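Local structure of adenylate kinase (Schistosoma mansoni, 3UMF) at residues V31-G36 and C131-V136; F53-L58 and N108-I113; V141-M146 and T166-F171. The protein catalyses the reversible transfer of a phosphate group between adenine nucleotides, turning ATP and AMP into two molecules of ADP. One frame throughout, in Å; residues are numbered along the deposited sequence.

Interaction 1: residues V31-G36 and C131-V136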
loop_
_atom_site.group_PDB
_atom_site.type_symbol
_atom_site.label_atom_id
_atom_site.label_comp_id
_atom_site.label_asym_id
_atom_site.label_seq_id
_atom_site.Cartn_x
_atom_site.Cartn_y
_atom_site.Cartn_z
ATOM N N VAL A 31 -6.776 9.124 4.256
ATOM C CA VAL A 31 -6.045 8.140 3.468
ATOM C C VAL A 31 -4.859 7.554 4.222
ATOM O O VAL A 31 -3.997 8.284 4.717
ATOM C CB VAL A 31 -5.548 8.745 2.141
ATOM C CG1 VAL A 31 -4.634 7.774 1.411
ATOM C CG2 VAL A 31 -6.730 9.135 1.270
ATOM N N ILE A 32 -4.823 6.230 4.307
ATOM C CA ILE A 32 -3.736 5.533 4.973
ATOM C C ILE A 32 -2.920 4.735 3.963
ATOM O O ILE A 32 -3.381 3.721 3.436
ATOM C CB ILE A 32 -4.281 4.575 6.049
ATOM C CG1 ILE A 32 -5.103 5.356 7.079
ATOM C CG2 ILE A 32 -3.146 3.819 6.722
ATOM C CD1 ILE A 32 -5.959 4.478 7.962
ATOM N N PHE A 33 -1.711 5.204 3.681
ATOM C CA PHE A 33 -0.790 4.458 2.835
ATOM C C PHE A 33 -0.250 3.261 3.621
ATOM O O PHE A 33 0.104 3.393 4.792
ATOM C CB PHE A 33 0.367 5.358 2.392
ATOM C CG PHE A 33 -0.035 6.451 1.429
ATOM C CD1 PHE A 33 -1.103 6.285 0.561
ATOM C CD2 PHE A 33 0.671 7.647 1.388
ATOM C CE1 PHE A 33 -1.458 7.292 -0.327
ATOM C CE2 PHE A 33 0.322 8.654 0.500
ATOM C CZ PHE A 33 -0.746 8.475 -0.356
ATOM N N VAL A 34 -0.192 2.097 2.984
ATOM C CA VAL A 34 0.349 0.903 3.634
ATOM C C VAL A 34 1.528 0.322 2.852
ATOM O O VAL A 34 1.406 -0.010 1.668
ATOM C CB VAL A 34 -0.736 -0.180 3.836
ATOM C CG1 VAL A 34 -0.138 -1.418 4.497
ATOM C CG2 VAL A 34 -1.876 0.369 4.676
ATOM N N LEU A 35 2.667 0.208 3.526
ATOM C CA LEU A 35 3.879 -0.331 2.917
ATOM C C LEU A 35 4.356 -1.589 3.635
ATOM O O LEU A 35 4.238 -1.702 4.854
ATOM C CB LEU A 35 4.996 0.719 2.933
ATOM C CG LEU A 35 4.896 1.845 1.900
ATOM C CD1 LEU A 35 6.106 2.760 2.003
ATOM C CD2 LEU A 35 4.774 1.268 0.496
ATOM N N GLY A 36 4.898 -2.530 2.869
ATOM C CA GLY A 36 5.425 -3.759 3.430
ATOM C C GLY A 36 5.988 -4.672 2.362
ATOM O O GLY A 36 5.310 -4.996 1.385
ATOM N N CYS A 131 -5.700 13.903 -2.463
ATOM C CA CYS A 131 -5.733 14.520 -1.140
ATOM C C CYS A 131 -4.524 14.074 -0.323
ATOM O O CYS A 131 -3.978 12.995 -0.561
ATOM C CB CYS A 131 -7.035 14.180 -0.407
ATOM S SG CYS A 131 -7.251 12.437 -0.020
ATOM N N PRO A 132 -4.091 14.912 0.634
ATOM C CA PRO A 132 -2.963 14.551 1.502
ATOM C C PRO A 132 -3.289 13.309 2.322
ATOM O O PRO A 132 -4.447 13.112 2.700
ATOM C CB PRO A 132 -2.830 15.766 2.424
ATOM C CG PRO A 132 -3.432 16.895 1.653
ATOM C CD PRO A 132 -4.572 16.280 0.899
ATOM N N CYS A 133 -2.296 12.474 2.589
ATOM C CA CYS A 133 -2.551 11.270 3.361
ATOM C C CYS A 133 -2.652 11.597 4.848
ATOM O O CYS A 133 -2.128 12.612 5.311
ATOM C CB CYS A 133 -1.473 10.209 3.107
ATOM S SG CYS A 133 0.105 10.506 3.914
ATOM N N LEU A 134 -3.354 10.747 5.585
ATOM C CA LEU A 134 -3.434 10.888 7.029
ATOM C C LEU A 134 -2.135 10.397 7.661
ATOM O O LEU A 134 -1.535 11.081 8.491
ATOM C CB LEU A 134 -4.623 10.092 7.567
ATOM C CG LEU A 134 -4.739 9.976 9.087
ATOM C CD1 LEU A 134 -4.957 11.340 9.727
ATOM C CD2 LEU A 134 -5.861 9.021 9.448
ATOM N N CYS A 135 -1.704 9.210 7.250
ATOM C CA CYS A 135 -0.461 8.627 7.738
ATOM C C CYS A 135 -0.002 7.491 6.834
ATOM O O CYS A 135 -0.711 7.095 5.907
ATOM C CB CYS A 135 -0.634 8.113 9.174
ATOM S SG CYS A 135 -1.823 6.757 9.358
ATOM N N VAL A 136 1.194 6.986 7.110
ATOM C CA VAL A 136 1.732 5.834 6.413
ATOM C C VAL A 136 2.033 4.749 7.438
ATOM O O VAL A 136 2.676 5.010 8.453
ATOM C CB VAL A 136 3.034 6.192 5.663
ATOM C CG1 VAL A 136 3.607 4.967 4.962
ATOM C CG2 VAL A 136 2.783 7.314 4.667
HETATM O O HOH W 1 -6.080 11.896 4.259
#
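Phe33 and Cys133 make the tight part of this contact. The Cys133 methylene lies over one face of the Phe33 ring, offset toward its rim, with CB 3.5 Å from CE2. This is a CH-pi contact. The Cys133 SG stands obliquely to the same ring, 4.6 Å from the Phe33 ring centroid. The backbone places Cys133 CB over the ring; chi1 of 76° puts SG between the backbone N and the carbonyl carbon, beside CD2 and CE2 of Phe33. Val136 CG2 reaches the ring edge near its plane and lies 3.9 Å from Phe33 CB. Tyr185 of helix 179-186 covers Phe33, Cys133 and Val136.

Two backbone bonds join the segments. Leu134 N donates to Val31 O at 2.7 Å, and Phe33 N donates to Cys135 O at 3.1 Å.

The other side is looser. Ile32 CG2 and Cys135 SG are 4.2 Å apart, and partly exposed Leu134 brings CD2 only to 4.4 Å from Ile32 CG1. At the loop end, before the strand of Cys135 and Val136, a water links the backbones: it accepts from Val31 N and donates to Pro132 O at 2.6 Å.

Ile32 pairs with Cys135 and Phe33 with Val136 in parallel register. These are neighbouring central strands of the parallel sheet in the adenylate kinase core, a P-loop NTPase fold.

Interaction 2: residues F53-L58 and N108-I113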
loop_
_atom_site.group_PDB
_atom_site.type_symbol
_atom_site.label_atom_id
_atom_site.label_comp_id
_atom_site.label_asym_id
_atom_site.label_seq_id
_atom_site.Cartn_x
_atom_site.Cartn_y
_atom_site.Cartn_z
ATOM N N PHE A 53 -12.461 -2.047 11.215
ATOM C CA PHE A 53 -12.811 -0.635 11.048
ATOM C C PHE A 53 -13.714 -0.312 9.860
ATOM O O PHE A 53 -14.159 0.828 9.725
ATOM C CB PHE A 53 -11.542 0.217 10.954
ATOM C CG PHE A 53 -10.745 0.272 12.221
ATOM C CD1 PHE A 53 -11.172 1.033 13.297
ATOM C CD2 PHE A 53 -9.557 -0.429 12.332
ATOM C CE1 PHE A 53 -10.429 1.084 14.469
ATOM C CE2 PHE A 53 -8.813 -0.381 13.496
ATOM C CZ PHE A 53 -9.247 0.376 14.567
ATOM N N HIS A 54 -13.961 -1.299 9.003
ATOM C CA HIS A 54 -14.805 -1.120 7.818
ATOM C C HIS A 54 -14.177 -0.142 6.822
ATOM O O HIS A 54 -14.883 0.550 6.083
ATOM C CB HIS A 54 -16.220 -0.677 8.211
ATOM C CG HIS A 54 -16.778 -1.421 9.387
ATOM N ND1 HIS A 54 -16.526 -2.758 9.607
ATOM C CD2 HIS A 54 -17.563 -1.010 10.408
ATOM C CE1 HIS A 54 -17.139 -3.141 10.714
ATOM N NE2 HIS A 54 -17.775 -2.102 11.219
ATOM N N PHE A 55 -12.848 -0.087 6.807
ATOM C CA PHE A 55 -12.117 0.757 5.868
ATOM C C PHE A 55 -12.415 0.345 4.433
ATOM O O PHE A 55 -12.622 -0.834 4.156
ATOM C CB PHE A 55 -10.603 0.618 6.097
ATOM C CG PHE A 55 -10.101 1.262 7.365
ATOM C CD1 PHE A 55 -10.856 2.212 8.033
ATOM C CD2 PHE A 55 -8.861 0.919 7.882
ATOM C CE1 PHE A 55 -10.376 2.809 9.193
ATOM C CE2 PHE A 55 -8.383 1.506 9.042
ATOM C CZ PHE A 55 -9.140 2.450 9.697
ATOM N N ASN A 56 -12.438 1.309 3.516
ATOM C CA ASN A 56 -12.370 0.968 2.096
ATOM C C ASN A 56 -10.963 0.457 1.796
ATOM O O ASN A 56 -9.980 0.979 2.323
ATOM C CB ASN A 56 -12.702 2.172 1.218
ATOM C CG ASN A 56 -14.149 2.618 1.361
ATOM O OD1 ASN A 56 -14.430 3.706 1.865
ATOM N ND2 ASN A 56 -15.074 1.777 0.908
ATOM N N HIS A 57 -10.864 -0.575 0.967
ATOM C CA HIS A 57 -9.571 -1.168 0.659
ATOM C C HIS A 57 -9.294 -1.067 -0.838
ATOM O O HIS A 57 -10.007 -1.654 -1.654
ATOM C CB HIS A 57 -9.523 -2.623 1.137
ATOM C CG HIS A 57 -8.155 -3.235 1.099
ATOM N ND1 HIS A 57 -7.926 -4.553 1.426
ATOM C CD2 HIS A 57 -6.948 -2.712 0.776
ATOM C CE1 HIS A 57 -6.637 -4.818 1.304
ATOM N NE2 HIS A 57 -6.022 -3.717 0.910
ATOM N N LEU A 58 -8.263 -0.307 -1.191
ATOM C CA LEU A 58 -7.927 -0.079 -2.590
ATOM C C LEU A 58 -6.531 -0.596 -2.912
ATOM O O LEU A 58 -5.607 -0.454 -2.115
ATOM C CB LEU A 58 -7.987 1.418 -2.918
ATOM C CG LEU A 58 -9.298 2.186 -2.726
ATOM C CD1 LEU A 58 -9.093 3.649 -3.093
ATOM C CD2 LEU A 58 -10.422 1.576 -3.550
ATOM N N ASN A 108 -17.658 5.096 3.638
ATOM C CA ASN A 108 -16.651 5.267 4.677
ATOM C C ASN A 108 -15.595 6.271 4.223
ATOM O O ASN A 108 -15.130 6.214 3.084
ATOM C CB ASN A 108 -15.997 3.927 5.020
ATOM C CG ASN A 108 -15.265 3.960 6.346
ATOM O OD1 ASN A 108 -14.081 4.291 6.409
ATOM N ND2 ASN A 108 -15.973 3.626 7.420
ATOM N N CYS A 109 -15.223 7.190 5.109
ATOM C CA CYS A 109 -14.276 8.249 4.760
ATOM C C CYS A 109 -12.824 7.770 4.744
ATOM O O CYS A 109 -11.944 8.465 4.234
ATOM C CB CYS A 109 -14.419 9.442 5.716
ATOM S SG CYS A 109 -13.837 9.140 7.402
ATOM N N HIS A 110 -12.573 6.590 5.305
ATOM C CA HIS A 110 -11.211 6.060 5.367
ATOM C C HIS A 110 -10.881 5.171 4.171
ATOM O O HIS A 110 -11.731 4.433 3.672
ATOM C CB HIS A 110 -10.979 5.266 6.655
ATOM C CG HIS A 110 -11.225 6.042 7.911
ATOM N ND1 HIS A 110 -12.474 6.160 8.480
ATOM C CD2 HIS A 110 -10.376 6.715 8.723
ATOM C CE1 HIS A 110 -12.387 6.883 9.582
ATOM N NE2 HIS A 110 -11.125 7.231 9.753
ATOM N N PHE A 111 -9.631 5.243 3.730
ATOM C CA PHE A 111 -9.143 4.411 2.643
ATOM C C PHE A 111 -7.783 3.836 3.003
ATOM O O PHE A 111 -6.857 4.581 3.329
ATOM C CB PHE A 111 -9.023 5.232 1.354
ATOM C CG PHE A 111 -10.339 5.683 0.794
ATOM C CD1 PHE A 111 -10.930 6.858 1.232
ATOM C CD2 PHE A 111 -10.992 4.929 -0.170
ATOM C CE1 PHE A 111 -12.147 7.271 0.719
ATOM C CE2 PHE A 111 -12.212 5.342 -0.687
ATOM C CZ PHE A 111 -12.786 6.512 -0.242
ATOM N N LEU A 112 -7.677 2.512 2.967
ATOM C CA LEU A 112 -6.384 1.846 3.032
ATOM C C LEU A 112 -5.906 1.627 1.606
ATOM O O LEU A 112 -6.562 0.923 0.833
ATOM C CB LEU A 112 -6.505 0.485 3.726
ATOM C CG LEU A 112 -6.541 0.406 5.252
ATOM C CD1 LEU A 112 -6.740 -1.038 5.693
ATOM C CD2 LEU A 112 -5.265 0.964 5.847
ATOM N N ILE A 113 -4.783 2.237 1.242
ATOM C CA ILE A 113 -4.184 1.971 -0.060
ATOM C C ILE A 113 -3.056 0.967 0.113
ATOM O O ILE A 113 -2.004 1.290 0.669
ATOM C CB ILE A 113 -3.619 3.237 -0.727
ATOM C CG1 ILE A 113 -4.465 4.465 -0.383
ATOM C CG2 ILE A 113 -3.511 3.025 -2.235
ATOM C CD1 ILE A 113 -5.835 4.483 -1.017
#
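Strand 56-58 forms one outer edge of the parallel core sheet of adenylate kinase, and here it pairs with strand 110-114. Asn56 faces Phe111, His57 faces Leu112 and Leu58 faces Ile113. Three backbone bonds hold the register. Asn56 N donates to His110 O at 3.2 Å. Leu112 N donates to Asn56 O at 2.8 Å. Leu58 N donates to Leu112 O with an N-H...O angle of 177°.

The side chains pack on both faces of the sheet. On the face of Asn56, Leu58, Phe111 and Ile113, the Asn56 side chain runs beside Phe111, pointing the same way. Asn56 CB is 3.5 Å from Phe111 CD2. Leu58 CD1 touches the same ring obliquely and also meets Ile113 CD1. Met101 of helix 90-104 covers Leu58 and Phe111.

On the face of His57 and Leu112, Leu112 packs against the Phe55 ring. Its CG is 3.5 Å from Phe55 CD2, and its CD1 comes in at the ring edge, in plane. Leu49 and Val50 of helix 42-53 also pack on Leu112. His57 NE2 is hydrogen-bonded to Asp114.

Where the strands begin, Phe55 crosses His110. The two rings are oblique, their planes 35° apart, and Phe55 CD1 touches His110 CB. Asn108 holds the imidazole. With chi1 at -163° its amide swings away from its own backbone N toward His110, where OD1 accepts from His110 N in an Asx turn. The same oxygen accepts from His110 ND1 at 3.2 Å, and both donors approach from one face of the amide plane.

Interaction 3: residues V141-M146 and T166-F171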
loop_
_atom_site.group_PDB
_atom_site.type_symbol
_atom_site.label_atom_id
_atom_site.label_comp_id
_atom_site.label_asym_id
_atom_site.label_seq_id
_atom_site.Cartn_x
_atom_site.Cartn_y
_atom_site.Cartn_z
ATOM N N VAL A 141 10.290 -5.262 8.672
ATOM C CA VAL A 141 11.001 -6.450 9.134
ATOM C C VAL A 141 12.445 -6.422 8.645
ATOM O O VAL A 141 12.734 -5.896 7.571
ATOM C CB VAL A 141 10.325 -7.762 8.663
ATOM C CG1 VAL A 141 8.982 -7.950 9.349
ATOM C CG2 VAL A 141 10.167 -7.776 7.145
ATOM N N SER A 142 13.349 -6.981 9.440
ATOM C CA SER A 142 14.750 -7.094 9.052
ATOM C C SER A 142 14.903 -8.232 8.054
ATOM O O SER A 142 13.995 -9.053 7.901
ATOM C CB SER A 142 15.620 -7.363 10.278
ATOM O OG SER A 142 15.345 -8.649 10.804
ATOM N N GLU A 143 16.041 -8.285 7.371
ATOM C CA GLU A 143 16.296 -9.366 6.425
ATOM C C GLU A 143 16.322 -10.704 7.157
ATOM O O GLU A 143 15.847 -11.714 6.640
ATOM C CB GLU A 143 17.611 -9.134 5.678
ATOM C CG GLU A 143 17.861 -10.107 4.538
ATOM C CD GLU A 143 19.120 -9.786 3.761
ATOM O OE1 GLU A 143 19.253 -8.637 3.286
ATOM O OE2 GLU A 143 19.986 -10.679 3.627
ATOM N N GLU A 144 16.862 -10.687 8.374
ATOM C CA GLU A 144 16.959 -11.871 9.223
ATOM C C GLU A 144 15.583 -12.443 9.579
ATOM O O GLU A 144 15.379 -13.659 9.563
ATOM C CB GLU A 144 17.723 -11.538 10.510
ATOM C CG GLU A 144 19.069 -10.841 10.294
ATOM C CD GLU A 144 18.975 -9.321 10.327
ATOM O OE1 GLU A 144 19.175 -8.733 11.415
ATOM O OE2 GLU A 144 18.714 -8.707 9.268
ATOM N N VAL A 145 14.648 -11.559 9.914
ATOM C CA VAL A 145 13.275 -11.962 10.220
ATOM C C VAL A 145 12.579 -12.543 8.987
ATOM O O VAL A 145 11.909 -13.571 9.073
ATOM C CB VAL A 145 12.455 -10.780 10.782
ATOM C CG1 VAL A 145 10.965 -11.071 10.712
ATOM C CG2 VAL A 145 12.881 -10.473 12.216
ATOM N N MET A 146 12.736 -11.879 7.846
ATOM C CA MET A 146 12.183 -12.377 6.588
ATOM C C MET A 146 12.684 -13.785 6.264
ATOM O O MET A 146 11.898 -14.659 5.894
ATOM C CB MET A 146 12.504 -11.411 5.441
ATOM C CG MET A 146 12.060 -11.872 4.054
ATOM S SD MET A 146 13.207 -13.002 3.227
ATOM C CE MET A 146 14.669 -11.978 3.032
ATOM N N THR A 166 16.359 -15.293 -4.821
ATOM C CA THR A 166 15.502 -14.367 -5.559
ATOM C C THR A 166 14.659 -13.530 -4.598
ATOM O O THR A 166 14.512 -12.319 -4.774
ATOM C CB THR A 166 14.577 -15.108 -6.547
ATOM O OG1 THR A 166 15.371 -15.758 -7.546
ATOM C CG2 THR A 166 13.622 -14.129 -7.227
ATOM N N ILE A 167 14.120 -14.181 -3.572
ATOM C CA ILE A 167 13.321 -13.501 -2.555
ATOM C C ILE A 167 14.177 -12.563 -1.697
ATOM O O ILE A 167 13.734 -11.473 -1.318
ATOM C CB ILE A 167 12.585 -14.521 -1.657
ATOM C CG1 ILE A 167 11.530 -15.273 -2.476
ATOM C CG2 ILE A 167 11.945 -13.835 -0.460
ATOM C CD1 ILE A 167 10.736 -16.276 -1.668
ATOM N N VAL A 168 15.401 -12.982 -1.391
ATOM C CA VAL A 168 16.333 -12.111 -0.679
ATOM C C VAL A 168 16.591 -10.835 -1.482
ATOM O O VAL A 168 16.517 -9.734 -0.940
ATOM C CB VAL A 168 17.668 -12.825 -0.365
ATOM C CG1 VAL A 168 18.709 -11.825 0.110
ATOM C CG2 VAL A 168 17.452 -13.912 0.684
ATOM N N LYS A 169 16.867 -10.990 -2.774
ATOM C CA LYS A 169 17.071 -9.848 -3.667
ATOM C C LYS A 169 15.818 -8.986 -3.806
ATOM O O LYS A 169 15.904 -7.763 -3.917
ATOM C CB LYS A 169 17.523 -10.315 -5.053
ATOM C CG LYS A 169 18.870 -11.009 -5.073
ATOM C CD LYS A 169 19.917 -10.210 -4.318
ATOM C CE LYS A 169 21.299 -10.806 -4.530
ATOM N NZ LYS A 169 22.125 -10.714 -3.300
ATOM N N ARG A 170 14.653 -9.623 -3.815
ATOM C CA ARG A 170 13.399 -8.880 -3.899
ATOM C C ARG A 170 13.194 -8.049 -2.634
ATOM O O ARG A 170 12.701 -6.921 -2.693
ATOM C CB ARG A 170 12.217 -9.824 -4.122
ATOM C CG ARG A 170 10.893 -9.111 -4.365
ATOM C CD ARG A 170 9.763 -10.108 -4.562
ATOM N NE ARG A 170 9.997 -10.965 -5.721
ATOM C CZ ARG A 170 9.267 -12.035 -6.017
ATOM N NH1 ARG A 170 8.254 -12.383 -5.240
ATOM N NH2 ARG A 170 9.554 -12.758 -7.090
ATOM N N PHE A 171 13.584 -8.616 -1.496
ATOM C CA PHE A 171 13.552 -7.913 -0.219
ATOM C C PHE A 171 14.465 -6.685 -0.241
ATOM O O PHE A 171 14.064 -5.593 0.157
ATOM C CB PHE A 171 13.971 -8.857 0.918
ATOM C CG PHE A 171 14.079 -8.186 2.260
ATOM C CD1 PHE A 171 12.995 -8.155 3.121
ATOM C CD2 PHE A 171 15.263 -7.583 2.660
ATOM C CE1 PHE A 171 13.090 -7.535 4.358
ATOM C CE2 PHE A 171 15.361 -6.955 3.892
ATOM C CZ PHE A 171 14.271 -6.935 4.742
#
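Phe171 is the main apolar element of this contact. It projects from helix 161-177 toward the start of helix 143-150. A chi1 of 175° turns the ring away from its own backbone N and out between Glu143 and Met146. Met146 runs past it in the opposite direction. The Met146 chain bends at chi2 and chi3 and returns its methyl to the base of the ring, with CE 3.8 Å from Phe171 CB. The same methyl approaches Val168 CG2, and Met146 SD lies 4.0 Å from Ile167 CG2. Glu143 CB packs against Phe171 CE2 at 3.6 Å. Val141 CG2 adds a touch at Phe171 CE1.

Backbone and polar groups meet the outer end of the ring. Val141 O lies at the ring edge, in plane, 3.4 Å from Phe171 CZ. Glu143 N is equally near CZ but stands oblique to the ring. The Glu143 carboxylate plane is turned 77° from the ring plane, and OE2 reaches Val168 CG1.

Charged and capping bonds lie beside this contact. Glu143 OE2 forms a salt bridge with Arg147, one turn on in its own helix. Glu143 OE1 forms another with Arg172, which follows Phe171 in helix 161-177. Ser142 is the N-cap of helix 143-150, and its OG accepts from Val145 N at 3.1 Å.

The two segments meet mainly by apolar packing round one aromatic ring, whose outer end rests against backbone N and O atoms. Glu143 supplies both methylene packing and a carboxylate shared by two arginines. The two arginines probably favour its charged form; the bridge to Arg172 joins helix 143-150 to helix 161-177, that to Arg147 stays within one helix.

From the N terminus, strand 30-35 comes first and supplies one half of interaction 1. The chain then runs through helix 42-53 to strand 56-58. Interaction 2 closes a mostly helical loop when strand 110-114 returns beside it. Interaction 1 closes later, at 131-136, so the whole of interaction 2 lies within its longer loop. The two touch directly: Ile32 probably forms backbone hydrogen bonds with both Phe111 and Ile113, placing strand 30-35 between strands 110-114 and 135-140. Interaction 3 follows in series. Strand 135-140 leads into helix 143-150, and helix 161-177 closes a short loop onto it, on the opposite side of the chain's centre from interaction 2.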